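Local coordinates for protein SAM dependent methyltransferase (PDB 3DH0) that binds S-adenosylmethionine and probably uses it as methyl donor in a methyltransferase reaction, at residues Val44-Gly49 and Asn76-Lys81; Tyr51-Ser56 and Asn83-Lys88; Val65-Val70 and Val90-Ser95. One frame throughout, in Å; residues are numbered along the deposited sequence.

Contact 1 (Val44-Gly49 and Asn76-Lys81); sequences VGTGAG and NYAWEK. With SAM (S-adenosylmethionine), chain C.
A main-chain carbonyl, not a side chain, is the hub of this contact: Ala48 O, on a glycine-rich loop, is bordered by carbon atoms of Tyr77, Ala78 and Lys81 on helix 72-85, and the two segments meet without hydrogen bonding to each other. Tyr77, with CG anti to its backbone N (chi1 -173°), presents the edge of its ring to this oxygen, CD2 lying 3.5 Å from Ala48 O. Ala78 CA adds a CA-H...O contact to Ala48 O at 3.6 Å. The methyl of Ala48 meets the same ring margin, Ala48 CB to Tyr77 CE2 being 3.6 Å. Lys81 bends at chi2 and chi3, so that its CE passes beside the carbonyls of Ala48 and Gly49 while NZ forms a salt bridge with Asp16, which also binds Tyr77 OH. An alanine here would probably loosen the loop against the helix, losing both the CE packing and the Asp16 salt bridge. The loop folds as a type II' turn from Thr46 to Gly49, with Gly47 at positive phi. A CB on Gly49 would lie 3.2 Å from Ala78 CB, and one on Gly45 would strike the cofactor ribose. On the cofactor side, the SAM amino N donates to Gly45 O at 2.8 Å. Such a glycine-rich loop after the first strand is the cofactor-binding signature of Rossmann-like SAM-dependent methyltransferases.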
loop_
_atom_site.group_PDB
_atom_site.type_symbol
_atom_site.label_atom_id
_atom_site.label_comp_id
_atom_site.label_asym_id
_atom_site.label_seq_id
_atom_site.Cartn_x
_atom_site.Cartn_y
_atom_site.Cartn_z
ATOM N N VAL A 44 -2.479 1.942 2.149
ATOM C CA VAL A 44 -3.453 1.046 2.764
ATOM C C VAL A 44 -3.034 0.282 4.032
ATOM O O VAL A 44 -3.480 0.623 5.125
ATOM C CB VAL A 44 -4.032 0.101 1.696
ATOM C CG1 VAL A 44 -5.074 -0.809 2.296
ATOM C CG2 VAL A 44 -4.667 0.938 0.603
ATOM N N GLY A 45 -2.213 -0.749 3.933
ATOM C CA GLY A 45 -1.829 -1.420 5.166
ATOM C C GLY A 45 -0.574 -0.759 5.697
ATOM O O GLY A 45 0.521 -1.318 5.611
ATOM N N THR A 46 -0.726 0.436 6.251
ATOM C CA THR A 46 0.421 1.175 6.734
ATOM C C THR A 46 1.275 0.415 7.750
ATOM O O THR A 46 2.484 0.612 7.814
ATOM C CB THR A 46 -0.008 2.525 7.304
ATOM O OG1 THR A 46 1.092 3.430 7.228
ATOM C CG2 THR A 46 -0.437 2.389 8.748
ATOM N N GLY A 47 0.646 -0.452 8.533
ATOM C CA GLY A 47 1.369 -1.238 9.516
ATOM C C GLY A 47 2.252 -0.457 10.470
ATOM O O GLY A 47 1.770 0.317 11.289
ATOM N N ALA A 48 3.558 -0.672 10.377
ATOM C CA ALA A 48 4.502 0.031 11.231
ATOM C C ALA A 48 4.836 1.415 10.656
ATOM O O ALA A 48 5.414 2.252 11.332
ATOM C CB ALA A 48 5.774 -0.803 11.383
ATOM N N GLY A 49 4.454 1.638 9.403
ATOM C CA GLY A 49 4.725 2.899 8.743
ATOM C C GLY A 49 6.109 2.880 8.133
ATOM O O GLY A 49 6.739 3.924 7.974
ATOM N N ASN A 76 -1.268 3.495 16.085
ATOM C CA ASN A 76 -0.499 4.271 17.039
ATOM C C ASN A 76 1.008 4.123 16.886
ATOM O O ASN A 76 1.760 5.036 17.196
ATOM C CB ASN A 76 -0.949 3.949 18.465
ATOM C CG ASN A 76 -2.389 4.393 18.738
ATOM O OD1 ASN A 76 -2.777 5.524 18.423
ATOM N ND2 ASN A 76 -3.183 3.501 19.325
ATOM N N TYR A 77 1.446 2.981 16.383
ATOM C CA TYR A 77 2.864 2.746 16.189
ATOM C C TYR A 77 3.359 3.618 15.042
ATOM O O TYR A 77 4.395 4.280 15.156
ATOM C CB TYR A 77 3.112 1.280 15.855
ATOM C CG TYR A 77 4.571 0.915 15.805
ATOM C CD1 TYR A 77 5.226 0.410 16.929
ATOM C CD2 TYR A 77 5.307 1.066 14.627
ATOM C CE1 TYR A 77 6.569 0.062 16.879
ATOM C CE2 TYR A 77 6.649 0.721 14.573
ATOM C CZ TYR A 77 7.270 0.220 15.698
ATOM O OH TYR A 77 8.592 -0.129 15.636
ATOM N N ALA A 78 2.618 3.605 13.936
ATOM C CA ALA A 78 2.966 4.398 12.759
ATOM C C ALA A 78 2.922 5.886 13.076
ATOM O O ALA A 78 3.722 6.661 12.575
ATOM C CB ALA A 78 2.007 4.088 11.616
ATOM N N TRP A 79 1.977 6.279 13.913
ATOM C CA TRP A 79 1.848 7.666 14.296
ATOM C C TRP A 79 3.096 8.117 15.048
ATOM O O TRP A 79 3.699 9.126 14.694
ATOM C CB TRP A 79 0.607 7.844 15.169
ATOM C CG TRP A 79 0.419 9.231 15.645
ATOM C CD1 TRP A 79 0.306 9.640 16.933
ATOM C CD2 TRP A 79 0.361 10.407 14.839
ATOM N NE1 TRP A 79 0.187 11.006 16.985
ATOM C CE2 TRP A 79 0.216 11.500 15.709
ATOM C CE3 TRP A 79 0.420 10.642 13.460
ATOM C CZ2 TRP A 79 0.133 12.815 15.251
ATOM C CZ3 TRP A 79 0.338 11.952 12.998
ATOM C CH2 TRP A 79 0.196 13.021 13.892
ATOM N N GLU A 80 3.484 7.373 16.083
ATOM C CA GLU A 80 4.659 7.737 16.853
ATOM C C GLU A 80 5.853 7.779 15.913
ATOM O O GLU A 80 6.818 8.501 16.129
ATOM C CB GLU A 80 4.910 6.740 17.985
ATOM C CG GLU A 80 6.225 7.011 18.709
ATOM C CD GLU A 80 6.335 6.354 20.075
ATOM O OE1 GLU A 80 6.168 5.114 20.176
ATOM O OE2 GLU A 80 6.609 7.078 21.061
ATOM N N LYS A 81 5.780 7.007 14.849
ATOM C CA LYS A 81 6.860 6.994 13.896
ATOM C C LYS A 81 6.982 8.337 13.199
ATOM O O LYS A 81 8.047 8.936 13.201
ATOM C CB LYS A 81 6.641 5.896 12.857
ATOM C CG LYS A 81 7.359 6.156 11.546
ATOM C CD LYS A 81 8.534 5.227 11.344
ATOM C CE LYS A 81 8.058 3.830 11.019
ATOM N NZ LYS A 81 9.169 2.858 11.003
HETATM N N SAM C . 2.794 -2.398 4.319
HETATM C CA SAM C . 3.498 -2.498 5.635
HETATM C C SAM C . 4.987 -2.311 5.453
HETATM O O SAM C . 5.423 -2.118 4.318
HETATM O OXT SAM C . 5.682 -2.370 6.520
HETATM C CB SAM C . 3.226 -3.862 6.262
HETATM C CG SAM C . 1.792 -4.176 6.132
HETATM S SD SAM C . 1.127 -5.738 6.772
HETATM C CE SAM C . 1.806 -6.947 5.636
HETATM C "C5'" SAM C . -0.539 -5.565 6.338
HETATM C "C4'" SAM C . -1.344 -4.597 7.180
HETATM O "O4'" SAM C . -2.632 -4.584 6.576
HETATM C "C3'" SAM C . -1.647 -5.126 8.595
HETATM O "O3'" SAM C . -0.898 -4.253 9.489
HETATM C "C2'" SAM C . -3.128 -4.900 8.823
HETATM O "O2'" SAM C . -3.559 -4.348 10.049
HETATM C "C1'" SAM C . -3.521 -4.144 7.516
HETATM N N9 SAM C . -4.837 -4.402 6.964
HETATM C C8 SAM C . -5.509 -5.592 6.768
HETATM N N7 SAM C . -6.676 -5.437 6.225
HETATM C C5 SAM C . -6.793 -4.059 6.046
HETATM C C6 SAM C . -7.821 -3.240 5.495
HETATM N N6 SAM C . -8.972 -3.763 5.019
HETATM N N1 SAM C . -7.621 -1.866 5.458
HETATM C C2 SAM C . -6.453 -1.385 5.948
HETATM N N3 SAM C . -5.432 -2.066 6.479
HETATM C C4 SAM C . -5.665 -3.408 6.497
#

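Contact 2 (Tyr51-Ser56 and Asn83-Lys88); sequences YLPYLS and NKLGLK. With SAM (S-adenosylmethionine), chain C.
The first turns of helix 52-59 pass the C-terminal end of helix 72-85 at moderate range, the nearest CA atoms being those of Ser56 and Leu87, 6.7 Å apart, and the chain leaves the second helix through Gly86 at positive phi (82°). That change of direction brings Leu87 back against helix 52-59. Its CG stands anti to the carbonyl carbon (chi1 -57°), and the two methyls fork over different residues. The Leu87 and Pro53 side chains cross obliquely, with Leu87 CD1 3.9 Å from Pro53 CA, and CD1 also reaches the backbone of Leu52. CD2 rests on Ser56, where Leu87 CD2 to Ser56 OG is 3.5 Å. The hydroxyl of Ser56, anti to its backbone N, is buried beside this methyl but is satisfied by a hydrogen bond with Asn89 ND2. In the Rossmann-like fold these helices belong to successive beta-alpha-beta crossovers, and the contact joins them along the face of the sheet that carries Val65 and Ala67, both of which touch the inward side chain of Leu52. Farther out, the exposed Leu85 meets the proline ring at CG alone, crossing it obliquely, with Pro53 CG to Leu85 CD1 at 3.5 Å. Pro53 CG thus touches both leucines, with Leu87 CD1 at 4.2 Å. Tyr51, at the head of the helix, turns instead to the cofactor pocket, where its ring meets that of Phe24 with the planes about 15° apart.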
loop_
_atom_site.group_PDB
_atom_site.type_symbol
_atom_site.label_atom_id
_atom_site.label_comp_id
_atom_site.label_asym_id
_atom_site.label_seq_id
_atom_site.Cartn_x
_atom_site.Cartn_y
_atom_site.Cartn_z
ATOM N N TYR A 51 7.331 2.156 4.956
ATOM C CA TYR A 51 7.504 2.911 3.719
ATOM C C TYR A 51 7.055 4.375 3.789
ATOM O O TYR A 51 7.197 5.110 2.826
ATOM C CB TYR A 51 6.769 2.211 2.580
ATOM C CG TYR A 51 7.349 0.870 2.232
ATOM C CD1 TYR A 51 8.618 0.765 1.673
ATOM C CD2 TYR A 51 6.647 -0.300 2.479
ATOM C CE1 TYR A 51 9.171 -0.473 1.376
ATOM C CE2 TYR A 51 7.201 -1.548 2.182
ATOM C CZ TYR A 51 8.457 -1.618 1.634
ATOM O OH TYR A 51 9.021 -2.825 1.349
ATOM N N LEU A 52 6.533 4.803 4.931
ATOM C CA LEU A 52 6.062 6.176 5.080
ATOM C C LEU A 52 7.121 7.256 4.852
ATOM O O LEU A 52 6.844 8.290 4.241
ATOM C CB LEU A 52 5.387 6.361 6.451
ATOM C CG LEU A 52 3.950 5.807 6.581
ATOM C CD1 LEU A 52 3.376 6.110 7.967
ATOM C CD2 LEU A 52 3.068 6.415 5.505
ATOM N N PRO A 53 8.344 7.046 5.354
ATOM C CA PRO A 53 9.367 8.074 5.128
ATOM C C PRO A 53 9.585 8.317 3.634
ATOM O O PRO A 53 9.966 9.406 3.211
ATOM C CB PRO A 53 10.600 7.469 5.792
ATOM C CG PRO A 53 10.006 6.733 6.947
ATOM C CD PRO A 53 8.812 6.046 6.331
ATOM N N TYR A 54 9.326 7.282 2.846
ATOM C CA TYR A 54 9.503 7.330 1.408
ATOM C C TYR A 54 8.416 8.108 0.724
ATOM O O TYR A 54 8.677 9.102 0.073
ATOM C CB TYR A 54 9.570 5.908 0.873
ATOM C CG TYR A 54 10.748 5.173 1.442
ATOM C CD1 TYR A 54 12.034 5.438 0.979
ATOM C CD2 TYR A 54 10.599 4.299 2.524
ATOM C CE1 TYR A 54 13.142 4.872 1.572
ATOM C CE2 TYR A 54 11.716 3.723 3.133
ATOM C CZ TYR A 54 12.988 4.025 2.644
ATOM O OH TYR A 54 14.110 3.511 3.247
ATOM N N LEU A 55 7.191 7.633 0.875
ATOM C CA LEU A 55 6.025 8.294 0.311
ATOM C C LEU A 55 6.035 9.773 0.710
ATOM O O LEU A 55 5.766 10.657 -0.097
ATOM C CB LEU A 55 4.769 7.625 0.857
ATOM C CG LEU A 55 4.617 6.140 0.532
ATOM C CD1 LEU A 55 3.513 5.538 1.390
ATOM C CD2 LEU A 55 4.328 5.965 -0.956
ATOM N N SER A 56 6.348 10.022 1.972
ATOM C CA SER A 56 6.402 11.373 2.490
ATOM C C SER A 56 7.372 12.221 1.668
ATOM O O SER A 56 7.030 13.307 1.185
ATOM C CB SER A 56 6.850 11.334 3.953
ATOM O OG SER A 56 6.804 12.610 4.547
ATOM N N ASN A 83 6.099 11.173 14.060
ATOM C CA ASN A 83 6.518 12.225 14.972
ATOM C C ASN A 83 7.951 12.094 15.360
ATOM O O ASN A 83 8.624 13.079 15.645
ATOM C CB ASN A 83 5.690 12.212 16.239
ATOM C CG ASN A 83 4.310 12.712 16.010
ATOM O OD1 ASN A 83 3.483 12.015 15.424
ATOM N ND2 ASN A 83 4.043 13.941 16.446
ATOM N N LYS A 84 8.412 10.859 15.384
ATOM C CA LYS A 84 9.768 10.584 15.760
ATOM C C LYS A 84 10.685 11.027 14.641
ATOM O O LYS A 84 11.775 11.540 14.888
ATOM C CB LYS A 84 9.901 9.096 16.027
ATOM C CG LYS A 84 11.113 8.679 16.812
ATOM C CD LYS A 84 10.844 7.339 17.486
ATOM C CE LYS A 84 9.733 7.480 18.543
ATOM N NZ LYS A 84 9.294 6.153 19.075
ATOM N N LEU A 85 10.221 10.854 13.407
ATOM C CA LEU A 85 11.016 11.200 12.235
ATOM C C LEU A 85 10.800 12.612 11.722
ATOM O O LEU A 85 11.603 13.111 10.938
ATOM C CB LEU A 85 10.754 10.203 11.105
ATOM C CG LEU A 85 11.033 8.719 11.399
ATOM C CD1 LEU A 85 10.824 7.896 10.141
ATOM C CD2 LEU A 85 12.444 8.539 11.921
ATOM N N GLY A 86 9.723 13.256 12.157
ATOM C CA GLY A 86 9.451 14.606 11.714
ATOM C C GLY A 86 8.784 14.700 10.356
ATOM O O GLY A 86 9.024 15.660 9.617
ATOM N N LEU A 87 7.952 13.716 10.019
ATOM C CA LEU A 87 7.234 13.712 8.747
ATOM C C LEU A 87 5.968 14.568 8.884
ATOM O O LEU A 87 4.932 14.105 9.355
ATOM C CB LEU A 87 6.868 12.273 8.371
ATOM C CG LEU A 87 8.038 11.277 8.271
ATOM C CD1 LEU A 87 7.510 9.878 8.021
ATOM C CD2 LEU A 87 8.998 11.690 7.150
ATOM N N LYS A 88 6.055 15.821 8.451
ATOM C CA LYS A 88 4.944 16.760 8.559
ATOM C C LYS A 88 3.751 16.603 7.614
ATOM O O LYS A 88 2.661 17.050 7.934
ATOM C CB LYS A 88 5.487 18.186 8.457
ATOM C CG LYS A 88 6.582 18.485 9.470
ATOM C CD LYS A 88 6.063 18.723 10.898
ATOM C CE LYS A 88 5.508 20.134 11.073
ATOM N NZ LYS A 88 5.512 20.575 12.502
HETATM N N SAM C . 2.794 -2.398 4.319
HETATM C CA SAM C . 3.498 -2.498 5.635
HETATM C C SAM C . 4.987 -2.311 5.453
HETATM O O SAM C . 5.423 -2.118 4.318
HETATM O OXT SAM C . 5.682 -2.370 6.520
HETATM C CB SAM C . 3.226 -3.862 6.262
HETATM C CG SAM C . 1.792 -4.176 6.132
HETATM S SD SAM C . 1.127 -5.738 6.772
HETATM C CE SAM C . 1.806 -6.947 5.636
HETATM C "C5'" SAM C . -0.539 -5.565 6.338
HETATM C "C4'" SAM C . -1.344 -4.597 7.180
HETATM O "O4'" SAM C . -2.632 -4.584 6.576
HETATM C "C3'" SAM C . -1.647 -5.126 8.595
HETATM O "O3'" SAM C . -0.898 -4.253 9.489
HETATM C "C2'" SAM C . -3.128 -4.900 8.823
HETATM O "O2'" SAM C . -3.559 -4.348 10.049
HETATM C "C1'" SAM C . -3.521 -4.144 7.516
HETATM N N9 SAM C . -4.837 -4.402 6.964
HETATM C C8 SAM C . -5.509 -5.592 6.768
HETATM N N7 SAM C . -6.676 -5.437 6.225
HETATM C C5 SAM C . -6.793 -4.059 6.046
HETATM C C6 SAM C . -7.821 -3.240 5.495
HETATM N N6 SAM C . -8.972 -3.763 5.019
HETATM N N1 SAM C . -7.621 -1.866 5.458
HETATM C C2 SAM C . -6.453 -1.385 5.948
HETATM N N3 SAM C . -5.432 -2.066 6.479
HETATM C C4 SAM C . -5.665 -3.408 6.497
#

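Contact 3 (Val65-Val70 and Val90-Ser95); sequences VYAIDV and VEVLKS. With SAM (S-adenosylmethionine), chain C.
The Tyr66 ring lies alongside the neighbouring strand, and Glu91 CB and Leu93 CD1 approach it obliquely, Tyr66 CD1 to Glu91 CB being 3.9 Å; the Glu91 carboxylate plane is turned 43° from the ring. The second flat group is the adenine of SAM, against which both Val70 methyls rest, CG1 at 3.4 Å from SAM C6. Strands 64-69 and 90-94 run parallel, their short axes 22° apart. The bond from Glu91 N to Val65 O (2.8 Å) is nearly straight and arrives almost along the C=O axis. Ala67 N then donates to Glu91 O, and Leu93 N to Ala67 O, from above the carbonyl planes. Helix 72-85 links the strands as a beta-alpha-beta unit; Val92 touches it, while Val65, Ala67 and Val90 touch helix 52-59, and Tyr66, Ile68, Glu91 and Leu93 occupy the other face. Farther along, Ser95 N donates to Asp69 O, and Lys94, bent at chi2 and chi4, brings NZ to both Val70 O (3.0 Å) and Ser95 O (2.6 Å). Asp69, near the C-terminal end of strand 64-69, has CG anti to its backbone N. Its OD1 accepts SAM O2' at 2.5 Å, its OD2 accepts SAM O3' at 3.2 Å, and the backbone N atoms of Gln71 and Gly47 donate to OD1 and OD2. These donors would probably favour an ionised carboxylate, consistent with Asp69 being the ribose-binding acid of Rossmann-like methyltransferases.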
loop_
_atom_site.group_PDB
_atom_site.type_symbol
_atom_site.label_atom_id
_atom_site.label_comp_id
_atom_site.label_asym_id
_atom_site.label_seq_id
_atom_site.Cartn_x
_atom_site.Cartn_y
_atom_site.Cartn_z
ATOM N N VAL A 65 0.173 12.386 2.681
ATOM C CA VAL A 65 0.154 10.941 2.792
ATOM C C VAL A 65 -0.847 10.474 3.838
ATOM O O VAL A 65 -0.701 10.763 5.019
ATOM C CB VAL A 65 1.551 10.388 3.181
ATOM C CG1 VAL A 65 1.491 8.877 3.290
ATOM C CG2 VAL A 65 2.593 10.801 2.160
ATOM N N TYR A 66 -1.877 9.766 3.403
ATOM C CA TYR A 66 -2.853 9.231 4.336
ATOM C C TYR A 66 -2.462 7.791 4.584
ATOM O O TYR A 66 -2.493 6.973 3.674
ATOM C CB TYR A 66 -4.269 9.275 3.757
ATOM C CG TYR A 66 -4.848 10.660 3.659
ATOM C CD1 TYR A 66 -5.204 11.365 4.806
ATOM C CD2 TYR A 66 -5.006 11.280 2.421
ATOM C CE1 TYR A 66 -5.693 12.645 4.723
ATOM C CE2 TYR A 66 -5.491 12.562 2.331
ATOM C CZ TYR A 66 -5.830 13.237 3.484
ATOM O OH TYR A 66 -6.290 14.517 3.405
ATOM N N ALA A 67 -2.088 7.490 5.818
ATOM C CA ALA A 67 -1.681 6.149 6.189
ATOM C C ALA A 67 -2.762 5.486 7.033
ATOM O O ALA A 67 -2.888 5.776 8.211
ATOM C CB ALA A 67 -0.373 6.206 6.968
ATOM N N ILE A 68 -3.540 4.594 6.435
ATOM C CA ILE A 68 -4.594 3.911 7.169
ATOM C C ILE A 68 -4.198 2.514 7.614
ATOM O O ILE A 68 -3.159 2.001 7.245
ATOM C CB ILE A 68 -5.872 3.793 6.332
ATOM C CG1 ILE A 68 -5.544 3.122 4.995
ATOM C CG2 ILE A 68 -6.506 5.168 6.142
ATOM C CD1 ILE A 68 -6.755 2.801 4.128
ATOM N N ASP A 69 -5.044 1.910 8.428
ATOM C CA ASP A 69 -4.812 0.572 8.928
ATOM C C ASP A 69 -5.945 0.214 9.868
ATOM O O ASP A 69 -6.281 0.985 10.760
ATOM C CB ASP A 69 -3.482 0.494 9.666
ATOM C CG ASP A 69 -2.941 -0.922 9.727
ATOM O OD1 ASP A 69 -3.674 -1.816 10.189
ATOM O OD2 ASP A 69 -1.790 -1.145 9.311
ATOM N N VAL A 70 -6.528 -0.964 9.655
ATOM C CA VAL A 70 -7.637 -1.457 10.468
ATOM C C VAL A 70 -7.263 -1.735 11.913
ATOM O O VAL A 70 -8.132 -1.733 12.772
ATOM C CB VAL A 70 -8.234 -2.763 9.906
ATOM C CG1 VAL A 70 -8.947 -2.505 8.582
ATOM C CG2 VAL A 70 -7.136 -3.804 9.744
ATOM N N VAL A 90 2.279 13.778 6.729
ATOM C CA VAL A 90 1.601 12.505 6.870
ATOM C C VAL A 90 0.503 12.515 7.903
ATOM O O VAL A 90 0.682 12.985 9.023
ATOM C CB VAL A 90 2.569 11.374 7.224
ATOM C CG1 VAL A 90 1.830 10.035 7.185
ATOM C CG2 VAL A 90 3.728 11.376 6.262
ATOM N N GLU A 91 -0.634 11.968 7.503
ATOM C CA GLU A 91 -1.799 11.883 8.358
ATOM C C GLU A 91 -2.133 10.391 8.573
ATOM O O GLU A 91 -2.535 9.693 7.649
ATOM C CB GLU A 91 -2.948 12.637 7.678
ATOM C CG GLU A 91 -4.012 13.170 8.598
ATOM C CD GLU A 91 -3.510 14.234 9.554
ATOM O OE1 GLU A 91 -3.124 15.330 9.113
ATOM O OE2 GLU A 91 -3.506 13.977 10.765
ATOM N N VAL A 92 -1.935 9.910 9.796
ATOM C CA VAL A 92 -2.206 8.510 10.139
ATOM C C VAL A 92 -3.629 8.321 10.656
ATOM O O VAL A 92 -4.021 8.941 11.634
ATOM C CB VAL A 92 -1.227 8.002 11.215
ATOM C CG1 VAL A 92 -1.483 6.532 11.494
ATOM C CG2 VAL A 92 0.206 8.229 10.757
ATOM N N LEU A 93 -4.390 7.448 10.005
ATOM C CA LEU A 93 -5.780 7.226 10.389
ATOM C C LEU A 93 -6.198 5.777 10.682
ATOM O O LEU A 93 -5.660 4.818 10.121
ATOM C CB LEU A 93 -6.702 7.792 9.298
ATOM C CG LEU A 93 -6.520 9.243 8.824
ATOM C CD1 LEU A 93 -7.491 9.547 7.696
ATOM C CD2 LEU A 93 -6.741 10.199 9.972
ATOM N N LYS A 94 -7.186 5.649 11.567
ATOM C CA LYS A 94 -7.758 4.366 11.961
ATOM C C LYS A 94 -8.822 3.964 10.939
ATOM O O LYS A 94 -9.859 4.613 10.814
ATOM C CB LYS A 94 -8.374 4.488 13.350
ATOM C CG LYS A 94 -9.160 3.278 13.794
ATOM C CD LYS A 94 -8.284 2.069 13.940
ATOM C CE LYS A 94 -9.113 0.846 14.283
ATOM N NZ LYS A 94 -10.078 0.462 13.198
ATOM N N SER A 95 -8.554 2.889 10.208
ATOM C CA SER A 95 -9.456 2.396 9.173
ATOM C C SER A 95 -10.347 1.238 9.619
ATOM O O SER A 95 -10.100 0.583 10.633
ATOM C CB SER A 95 -8.629 1.976 7.949
ATOM O OG SER A 95 -9.323 1.083 7.092
HETATM N N SAM C . 2.794 -2.398 4.319
HETATM C CA SAM C . 3.498 -2.498 5.635
HETATM C C SAM C . 4.987 -2.311 5.453
HETATM O O SAM C . 5.423 -2.118 4.318
HETATM O OXT SAM C . 5.682 -2.370 6.520
HETATM C CB SAM C . 3.226 -3.862 6.262
HETATM C CG SAM C . 1.792 -4.176 6.132
HETATM S SD SAM C . 1.127 -5.738 6.772
HETATM C CE SAM C . 1.806 -6.947 5.636
HETATM C "C5'" SAM C . -0.539 -5.565 6.338
HETATM C "C4'" SAM C . -1.344 -4.597 7.180
HETATM O "O4'" SAM C . -2.632 -4.584 6.576
HETATM C "C3'" SAM C . -1.647 -5.126 8.595
HETATM O "O3'" SAM C . -0.898 -4.253 9.489
HETATM C "C2'" SAM C . -3.128 -4.900 8.823
HETATM O "O2'" SAM C . -3.559 -4.348 10.049
HETATM C "C1'" SAM C . -3.521 -4.144 7.516
HETATM N N9 SAM C . -4.837 -4.402 6.964
HETATM C C8 SAM C . -5.509 -5.592 6.768
HETATM N N7 SAM C . -6.676 -5.437 6.225
HETATM C C5 SAM C . -6.793 -4.059 6.046
HETATM C C6 SAM C . -7.821 -3.240 5.495
HETATM N N6 SAM C . -8.972 -3.763 5.019
HETATM N N1 SAM C . -7.621 -1.866 5.458
HETATM C C2 SAM C . -6.453 -1.385 5.948
HETATM N N3 SAM C . -5.432 -2.066 6.479
HETATM C C4 SAM C . -5.665 -3.408 6.497
#

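Contact 1 is the most buried of the three; contacts 2 and 3 are partly buried, with exposed leucine or charged residues at their margins. Contacts 1 and 2 share helix 72-85, and contact 3 pairs the strands that flank this helix in the chain. Contact 3 is the one stitched by backbone hydrogen bonds, as suits neighbouring strands; contact 1 rests on carbonyl and methyl packing, contact 2 on aliphatic packing. They also interlock: Thr46 N probably bonds to Ile68 O, joining contacts 1 and 3, whereas Ser56 OG of contact 2 packs on Val90 CG2 of contact 3. All three touch SAM, through its amino acid part, ribose or adenine.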